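Local coordinates for protein tRNA modification GTPase mnmE (Chlorobium tepidum, PDB 3GEE) that probably hydrolyses GTP and takes part in adding a carboxymethylaminomethyl group to the wobble uridine (U34) of certain tRNAs, at residues G147-A152 with R159-Q164; G167-R172 with A405-T410; G68-G73 with G109-L114. All coordinates share one frame; numbering follows the deposited sequence.

Contact 1 (G147-A152 with R159-Q164); sequences GEMIHA and RTAVSQ
Met149 and Ala161 mark where two consecutive helices come together, their CA atoms 5.2 Å apart on axes that approach to 8.3 Å and run nearly antiparallel (157° between their N-to-C directions). The small methyl of Ala161 sits directly on the backbone of the partner helix, CB lying 3.7 Å from Met149 CA and also touching the CB atoms of Glu148 and Met149. Met149 reaches further. With CG anti to the backbone N (chi1 -173°) and the chain bent at its last torsion, its CE methyl swings across to Val162, meeting that residue's backbone N and, at 3.7 Å, its CG2. Apolar contact thus carries the centre of the interface. At one side the longer polar chains of Glu148 and Gln164 cross at about a right angle; Glu148 OE2 and Gln164 NE2 stand 3.9 Å apart, with carboxylate and amide planes 73° from each other. The NE2 group instead donates to the carbonyl O of Leu141, near the start of helix 140-151. The two helices form an antiparallel helical hairpin within the MnmE helical domain. Val107, on helix 105-117 of the second subunit, packs against Met149, and Arg159 on helix 155-166 forms a salt bridge with Glu75 of that subunit, just before its strand 76-85.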
loop_
_atom_site.group_PDB
_atom_site.type_symbol
_atom_site.label_atom_id
_atom_site.label_comp_id
_atom_site.label_asym_id
_atom_site.label_seq_id
_atom_site.Cartn_x
_atom_site.Cartn_y
_atom_site.Cartn_z
ATOM N N GLY A 147 -5.579 12.521 -10.069
ATOM C CA GLY A 147 -5.264 11.234 -10.682
ATOM C C GLY A 147 -3.857 11.248 -11.236
ATOM O O GLY A 147 -3.031 10.411 -10.879
ATOM N N GLU A 148 -3.581 12.233 -12.083
ATOM C CA GLU A 148 -2.279 12.379 -12.728
ATOM C C GLU A 148 -1.108 12.346 -11.747
ATOM O O GLU A 148 -0.023 11.883 -12.086
ATOM C CB GLU A 148 -2.232 13.666 -13.554
ATOM C CG GLU A 148 -2.959 13.582 -14.888
ATOM C CD GLU A 148 -2.862 14.868 -15.705
ATOM O OE1 GLU A 148 -1.896 15.649 -15.517
ATOM O OE2 GLU A 148 -3.759 15.096 -16.549
ATOM N N MET A 149 -1.334 12.829 -10.535
ATOM C CA MET A 149 -0.282 12.904 -9.529
ATOM C C MET A 149 0.012 11.551 -8.905
ATOM O O MET A 149 1.172 11.190 -8.697
ATOM C CB MET A 149 -0.676 13.890 -8.433
ATOM C CG MET A 149 0.427 14.157 -7.431
ATOM S SD MET A 149 0.008 15.523 -6.364
ATOM C CE MET A 149 -0.391 16.749 -7.604
ATOM N N ILE A 150 -1.056 10.825 -8.587
ATOM C CA ILE A 150 -0.970 9.516 -7.962
ATOM C C ILE A 150 -0.291 8.499 -8.890
ATOM O O ILE A 150 0.532 7.691 -8.449
ATOM C CB ILE A 150 -2.372 9.036 -7.535
ATOM C CG1 ILE A 150 -2.884 9.900 -6.381
ATOM C CG2 ILE A 150 -2.356 7.573 -7.134
ATOM C CD1 ILE A 150 -4.369 9.809 -6.160
ATOM N N HIS A 151 -0.621 8.564 -10.177
ATOM C CA HIS A 151 -0.075 7.629 -11.152
ATOM C C HIS A 151 1.293 8.057 -11.689
ATOM O O HIS A 151 2.016 7.232 -12.246
ATOM C CB HIS A 151 -1.065 7.394 -12.301
ATOM C CG HIS A 151 -2.395 6.855 -11.858
ATOM N ND1 HIS A 151 -2.522 5.760 -11.029
ATOM C CD2 HIS A 151 -3.658 7.251 -12.149
ATOM C CE1 HIS A 151 -3.803 5.511 -10.821
ATOM N NE2 HIS A 151 -4.513 6.402 -11.489
ATOM N N ALA A 152 1.651 9.328 -11.512
ATOM C CA ALA A 152 2.905 9.873 -12.047
ATOM C C ALA A 152 4.105 8.990 -11.732
ATOM O O ALA A 152 4.233 8.490 -10.619
ATOM C CB ALA A 152 3.144 11.277 -11.526
ATOM N N ARG A 159 5.495 17.112 -11.182
ATOM C CA ARG A 159 5.484 18.569 -11.112
ATOM C C ARG A 159 4.380 19.194 -11.958
ATOM O O ARG A 159 3.836 20.240 -11.602
ATOM C CB ARG A 159 6.848 19.121 -11.519
ATOM C CG ARG A 159 7.884 19.032 -10.416
ATOM C CD ARG A 159 7.997 20.350 -9.672
ATOM N NE ARG A 159 7.988 20.169 -8.222
ATOM C CZ ARG A 159 6.903 20.287 -7.462
ATOM N NH1 ARG A 159 5.733 20.584 -8.009
ATOM N NH2 ARG A 159 6.987 20.108 -6.154
ATOM N N THR A 160 4.052 18.543 -13.069
ATOM C CA THR A 160 2.994 19.005 -13.960
ATOM C C THR A 160 1.623 18.873 -13.301
ATOM O O THR A 160 0.791 19.775 -13.412
ATOM C CB THR A 160 3.042 18.264 -15.315
ATOM O OG1 THR A 160 4.294 18.539 -15.949
ATOM C CG2 THR A 160 1.916 18.715 -16.237
ATOM N N ALA A 161 1.397 17.764 -12.602
ATOM C CA ALA A 161 0.132 17.548 -11.908
ATOM C C ALA A 161 -0.039 18.520 -10.744
ATOM O O ALA A 161 -1.142 19.016 -10.502
ATOM C CB ALA A 161 0.018 16.115 -11.429
ATOM N N VAL A 162 1.055 18.794 -10.033
ATOM C CA VAL A 162 1.040 19.761 -8.938
ATOM C C VAL A 162 0.555 21.115 -9.444
ATOM O O VAL A 162 -0.336 21.717 -8.852
ATOM C CB VAL A 162 2.421 19.893 -8.262
ATOM C CG1 VAL A 162 2.463 21.107 -7.350
ATOM C CG2 VAL A 162 2.751 18.632 -7.473
ATOM N N SER A 163 1.130 21.569 -10.553
ATOM C CA SER A 163 0.714 22.810 -11.198
ATOM C C SER A 163 -0.782 22.811 -11.522
ATOM O O SER A 163 -1.487 23.785 -11.242
ATOM C CB SER A 163 1.533 23.050 -12.465
ATOM O OG SER A 163 1.022 24.149 -13.199
ATOM N N GLN A 164 -1.261 21.711 -12.097
ATOM C CA GLN A 164 -2.659 21.602 -12.498
ATOM C C GLN A 164 -3.600 21.511 -11.292
ATOM O O GLN A 164 -4.747 21.968 -11.355
ATOM C CB GLN A 164 -2.847 20.409 -13.436
ATOM C CG GLN A 164 -4.212 20.341 -14.122
ATOM C CD GLN A 164 -4.215 19.420 -15.328
ATOM O OE1 GLN A 164 -3.379 19.553 -16.223
ATOM N NE2 GLN A 164 -5.157 18.485 -15.362
#

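Contact 2 (G167-R172 with A405-T410); sequences GDLSVR and ASVLVT
Leu169 and Val407 are the closest backbone pair, CA to CA 6.4 Å, where the first turn of helix 168-177 faces an extended loop that runs from helix 394-397 to helix 412-432. Just before that turn, Gly167, with its positive phi (98°), is the C-prime residue of the Schellman motif that ends helix 155-166 and the N-cap of helix 168-177. Val407 has the largest share of the buried surface, its branch aimed at the helix and its two methyls meeting different residues. CG1, anti to the carbonyl carbon (chi1 -74°), touches Asp168 CB at 3.7 Å. CG2 lies against the neighbouring residue, 3.9 Å from Leu169 CD2, and also approaches the aliphatic part of Arg172, 4.3 Å from its CG. The Leu169 and Val407 side chains cross obliquely. The other methyl of Leu169 turns to Val409, CD1 to CG2 4.3 Å, so one leucine spans two valines of the loop, and it also packs on Leu141 of helix 140-151. The polar ends of the helix residues are engaged elsewhere: Asp168 OD2 is hydrogen-bonded to Ser163 OG, and Arg172 NH2 makes a salt bridge with Glu216 of helix 203-232. The loop has its own hold on that helix, through a hydrogen bond between Val409 N and Ser223 OG. Across the two segments, therefore, the chemistry is apolar: methyls and methylenes meet in van der Waals contact, while the charged groups bind to the surrounding helices. Because Asp168 is the first residue of its helix, the amino-terminal end of the helix dipole would probably help to stabilise its negative charge.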
loop_
_atom_site.group_PDB
_atom_site.type_symbol
_atom_site.label_atom_id
_atom_site.label_comp_id
_atom_site.label_asym_id
_atom_site.label_seq_id
_atom_site.Cartn_x
_atom_site.Cartn_y
_atom_site.Cartn_z
ATOM N N GLY A 167 -3.998 24.752 -9.934
ATOM C CA GLY A 167 -4.979 25.410 -10.804
ATOM C C GLY A 167 -4.426 26.383 -11.836
ATOM O O GLY A 167 -5.194 27.101 -12.485
ATOM N N ASP A 168 -3.101 26.402 -11.990
ATOM C CA ASP A 168 -2.414 27.308 -12.919
ATOM C C ASP A 168 -3.086 27.414 -14.297
ATOM O O ASP A 168 -3.286 28.520 -14.819
ATOM C CB ASP A 168 -0.943 26.901 -13.084
ATOM C CG ASP A 168 -0.112 27.151 -11.828
ATOM O OD1 ASP A 168 -0.675 27.586 -10.797
ATOM O OD2 ASP A 168 1.118 26.909 -11.873
ATOM N N LEU A 169 -3.434 26.265 -14.879
ATOM C CA LEU A 169 -4.100 26.240 -16.178
ATOM C C LEU A 169 -5.470 26.893 -16.059
ATOM O O LEU A 169 -5.858 27.715 -16.898
ATOM C CB LEU A 169 -4.258 24.803 -16.685
ATOM C CG LEU A 169 -3.842 24.452 -18.121
ATOM C CD1 LEU A 169 -4.689 23.292 -18.629
ATOM C CD2 LEU A 169 -3.910 25.634 -19.099
ATOM N N SER A 170 -6.183 26.524 -14.993
ATOM C CA SER A 170 -7.530 27.020 -14.723
ATOM C C SER A 170 -7.560 28.540 -14.618
ATOM O O SER A 170 -8.478 29.179 -15.139
ATOM C CB SER A 170 -8.082 26.389 -13.446
ATOM O OG SER A 170 -7.820 24.995 -13.419
ATOM N N VAL A 171 -6.552 29.106 -13.952
ATOM C CA VAL A 171 -6.366 30.557 -13.904
ATOM C C VAL A 171 -6.266 31.122 -15.331
ATOM O O VAL A 171 -7.026 32.023 -15.695
ATOM C CB VAL A 171 -5.122 30.957 -13.060
ATOM C CG1 VAL A 171 -4.970 32.470 -12.994
ATOM C CG2 VAL A 171 -5.222 30.381 -11.657
ATOM N N ARG A 172 -5.357 30.566 -16.134
ATOM C CA ARG A 172 -5.166 31.008 -17.523
ATOM C C ARG A 172 -6.437 30.861 -18.358
ATOM O O ARG A 172 -6.778 31.757 -19.137
ATOM C CB ARG A 172 -4.000 30.266 -18.194
ATOM C CG ARG A 172 -2.608 30.637 -17.668
ATOM C CD ARG A 172 -2.004 31.848 -18.380
ATOM N NE ARG A 172 -1.376 31.496 -19.655
ATOM C CZ ARG A 172 -1.926 31.697 -20.853
ATOM N NH1 ARG A 172 -1.272 31.347 -21.957
ATOM N NH2 ARG A 172 -3.129 32.251 -20.955
ATOM N N ALA A 405 7.111 30.048 -17.742
ATOM C CA ALA A 405 5.872 30.597 -17.184
ATOM C C ALA A 405 4.629 29.989 -17.843
ATOM O O ALA A 405 3.650 29.679 -17.159
ATOM C CB ALA A 405 5.858 32.120 -17.307
ATOM N N SER A 406 4.685 29.817 -19.166
ATOM C CA SER A 406 3.607 29.180 -19.921
ATOM C C SER A 406 3.423 27.728 -19.485
ATOM O O SER A 406 4.322 26.900 -19.649
ATOM C CB SER A 406 3.875 29.257 -21.428
ATOM O OG SER A 406 3.748 30.586 -21.902
ATOM N N VAL A 407 2.254 27.443 -18.916
ATOM C CA VAL A 407 1.917 26.107 -18.423
ATOM C C VAL A 407 1.596 25.144 -19.561
ATOM O O VAL A 407 0.978 25.527 -20.555
ATOM C CB VAL A 407 0.746 26.143 -17.412
ATOM C CG1 VAL A 407 1.221 26.708 -16.078
ATOM C CG2 VAL A 407 -0.443 26.943 -17.958
ATOM N N LEU A 408 2.021 23.894 -19.405
ATOM C CA LEU A 408 1.836 22.882 -20.442
ATOM C C LEU A 408 0.430 22.307 -20.396
ATOM O O LEU A 408 0.001 21.795 -19.368
ATOM C CB LEU A 408 2.853 21.743 -20.284
ATOM C CG LEU A 408 4.338 22.041 -20.035
ATOM C CD1 LEU A 408 5.103 20.744 -19.808
ATOM C CD2 LEU A 408 4.965 22.844 -21.172
ATOM N N VAL A 409 -0.293 22.399 -21.506
ATOM C CA VAL A 409 -1.553 21.677 -21.615
ATOM C C VAL A 409 -1.249 20.217 -21.951
ATOM O O VAL A 409 -0.412 19.924 -22.805
ATOM C CB VAL A 409 -2.544 22.322 -22.633
ATOM C CG1 VAL A 409 -2.043 22.201 -24.053
ATOM C CG2 VAL A 409 -3.922 21.693 -22.515
ATOM N N THR A 410 -1.902 19.309 -21.237
ATOM C CA THR A 410 -1.821 17.888 -21.533
ATOM C C THR A 410 -3.215 17.380 -21.883
ATOM O O THR A 410 -4.171 18.160 -21.909
ATOM C CB THR A 410 -1.300 17.093 -20.336
ATOM O OG1 THR A 410 -0.393 17.895 -19.569
ATOM C CG2 THR A 410 -0.592 15.864 -20.832
#

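Contact 3 (G68-G73 with G109-L114); sequences GRLYDG and GRVLRL
Leu114, the residue with most surface buried here, points from its helix at the end of strand 64-71 and meets Leu70, Tyr71 and Asp72 in turn. CG is anti to the backbone N (chi1 -171°), and the two methyls spread over the strand: CD2 rests 3.8 Å from Leu70 CB, whereas CD1 lies beside Tyr71 O and Asp72 OD2. Leu70, also directed at the helix, extends the apolar patch to the preceding turn, its CD1 3.8 Å from Val111 CG1, the two side chains crossing at about a right angle. Asp72, just past the strand, adds a polar contact. Its OD2 forms a salt bridge with Arg110 NH1 at 3.5 Å, approaching the guanidinium at its edge and near its plane, although carboxylate and guanidinium are turned 69° apart. The other terminal nitrogen of Arg110, NH2, pairs with Glu75. An alanine in place of Leu114 would lose the CD1 contact with the Asp72 side chain and would probably open a gap beside Leu70 CB. Strand and helix axes pass 9.8 Å apart at a steep 71°; helix 105-117 packs on the mixed sheet of the N-terminal TrmE domain, beside helix 40-47, and the side chain of Leu70 is about 9 Å from a bound folinic acid.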
loop_
_atom_site.group_PDB
_atom_site.type_symbol
_atom_site.label_atom_id
_atom_site.label_comp_id
_atom_site.label_asym_id
_atom_site.label_seq_id
_atom_site.Cartn_x
_atom_site.Cartn_y
_atom_site.Cartn_z
ATOM N N GLY A 68 -10.607 5.930 19.390
ATOM C CA GLY A 68 -11.527 4.947 19.955
ATOM C C GLY A 68 -11.388 3.562 19.359
ATOM O O GLY A 68 -10.361 3.232 18.761
ATOM N N ARG A 69 -12.430 2.752 19.524
ATOM C CA ARG A 69 -12.433 1.377 19.041
ATOM C C ARG A 69 -13.604 1.121 18.106
ATOM O O ARG A 69 -14.681 1.692 18.283
ATOM C CB ARG A 69 -12.495 0.403 20.212
ATOM C CG ARG A 69 -11.211 0.324 20.994
ATOM C CD ARG A 69 -11.354 -0.549 22.223
ATOM N NE ARG A 69 -10.059 -0.738 22.871
ATOM C CZ ARG A 69 -9.854 -1.486 23.950
ATOM N NH1 ARG A 69 -10.863 -2.131 24.527
ATOM N NH2 ARG A 69 -8.632 -1.591 24.456
ATOM N N LEU A 70 -13.390 0.270 17.107
ATOM C CA LEU A 70 -14.479 -0.176 16.248
ATOM C C LEU A 70 -15.004 -1.506 16.764
ATOM O O LEU A 70 -14.249 -2.303 17.318
ATOM C CB LEU A 70 -14.017 -0.282 14.799
ATOM C CG LEU A 70 -13.704 1.056 14.127
ATOM C CD1 LEU A 70 -12.932 0.848 12.838
ATOM C CD2 LEU A 70 -14.985 1.840 13.874
ATOM N N TYR A 71 -16.299 -1.738 16.599
ATOM C CA TYR A 71 -16.938 -2.915 17.171
ATOM C C TYR A 71 -17.972 -3.504 16.238
ATOM O O TYR A 71 -18.729 -2.775 15.592
ATOM C CB TYR A 71 -17.610 -2.571 18.504
ATOM C CG TYR A 71 -16.719 -2.724 19.712
ATOM C CD1 TYR A 71 -15.911 -1.675 20.147
ATOM C CD2 TYR A 71 -16.687 -3.919 20.429
ATOM C CE1 TYR A 71 -15.090 -1.815 21.261
ATOM C CE2 TYR A 71 -15.869 -4.068 21.545
ATOM C CZ TYR A 71 -15.075 -3.012 21.954
ATOM O OH TYR A 71 -14.260 -3.147 23.053
ATOM N N ASP A 72 -17.996 -4.830 16.171
ATOM C CA ASP A 72 -19.076 -5.539 15.511
ATOM C C ASP A 72 -19.937 -6.155 16.605
ATOM O O ASP A 72 -20.062 -7.372 16.701
ATOM C CB ASP A 72 -18.534 -6.599 14.548
ATOM C CG ASP A 72 -19.547 -6.994 13.481
ATOM O OD1 ASP A 72 -20.540 -7.679 13.814
ATOM O OD2 ASP A 72 -19.350 -6.626 12.303
ATOM N N GLY A 73 -20.512 -5.283 17.433
ATOM C CA GLY A 73 -21.296 -5.681 18.593
ATOM C C GLY A 73 -20.489 -6.545 19.540
ATOM O O GLY A 73 -20.467 -7.772 19.398
ATOM N N GLY A 109 -9.567 -4.887 5.856
ATOM C CA GLY A 109 -10.715 -5.504 5.195
ATOM C C GLY A 109 -11.891 -5.673 6.133
ATOM O O GLY A 109 -13.039 -5.512 5.729
ATOM N N ARG A 110 -11.601 -6.008 7.385
ATOM C CA ARG A 110 -12.621 -6.100 8.415
ATOM C C ARG A 110 -13.294 -4.751 8.641
ATOM O O ARG A 110 -14.525 -4.680 8.766
ATOM C CB ARG A 110 -12.017 -6.605 9.723
ATOM C CG ARG A 110 -12.462 -7.986 10.126
ATOM C CD ARG A 110 -13.917 -7.975 10.589
ATOM N NE ARG A 110 -14.151 -8.951 11.653
ATOM C CZ ARG A 110 -15.214 -8.949 12.454
ATOM N NH1 ARG A 110 -16.161 -8.023 12.316
ATOM N NH2 ARG A 110 -15.330 -9.880 13.397
ATOM N N VAL A 111 -12.483 -3.692 8.689
ATOM C CA VAL A 111 -12.981 -2.338 8.878
ATOM C C VAL A 111 -13.916 -1.954 7.737
ATOM O O VAL A 111 -15.036 -1.488 7.980
ATOM C CB VAL A 111 -11.834 -1.306 8.975
ATOM C CG1 VAL A 111 -12.392 0.111 9.145
ATOM C CG2 VAL A 111 -10.896 -1.652 10.122
ATOM N N LEU A 112 -13.463 -2.158 6.499
ATOM C CA LEU A 112 -14.279 -1.840 5.333
ATOM C C LEU A 112 -15.618 -2.571 5.387
ATOM O O LEU A 112 -16.659 -1.988 5.099
ATOM C CB LEU A 112 -13.540 -2.146 4.029
ATOM C CG LEU A 112 -14.333 -1.872 2.740
ATOM C CD1 LEU A 112 -14.646 -0.378 2.572
ATOM C CD2 LEU A 112 -13.615 -2.408 1.521
ATOM N N ARG A 113 -15.585 -3.841 5.776
ATOM C CA ARG A 113 -16.796 -4.641 5.865
ATOM C C ARG A 113 -17.748 -4.066 6.910
ATOM O O ARG A 113 -18.960 -4.030 6.697
ATOM C CB ARG A 113 -16.464 -6.092 6.207
ATOM C CG ARG A 113 -17.445 -7.087 5.611
ATOM C CD ARG A 113 -17.928 -8.108 6.638
ATOM N NE ARG A 113 -16.844 -8.850 7.286
ATOM C CZ ARG A 113 -17.026 -9.842 8.156
ATOM N NH1 ARG A 113 -15.975 -10.453 8.692
ATOM N NH2 ARG A 113 -18.255 -10.227 8.490
ATOM N N LEU A 114 -17.186 -3.617 8.032
ATOM C CA LEU A 114 -17.970 -3.061 9.132
ATOM C C LEU A 114 -18.773 -1.850 8.663
ATOM O O LEU A 114 -19.979 -1.758 8.915
ATOM C CB LEU A 114 -17.062 -2.698 10.309
ATOM C CG LEU A 114 -17.721 -2.296 11.628
ATOM C CD1 LEU A 114 -18.468 -3.456 12.243
ATOM C CD2 LEU A 114 -16.679 -1.781 12.595
#

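Overall arrangement
Contacts 1 and 2 follow one another in the helical domain, their centres 13 Å apart, and helix 155-166 joins them: Ser163 OG packs 3.9 Å from Val407 CG1, and Thr160 touches Thr410. Contact 3 belongs to the N-terminal domain, its centre 33 Å from contact 1 and 43 Å from contact 2 in the same chain. The dimer brings contacts 1 and 3 together nonetheless, because Arg159 of contact 1 packs on Arg110 of the second subunit's contact 3. Both also lie near bound folinic acid, with the Met149 side chain about 8 Å from a ligand molecule, whereas contact 2 is remote from the annotated sites.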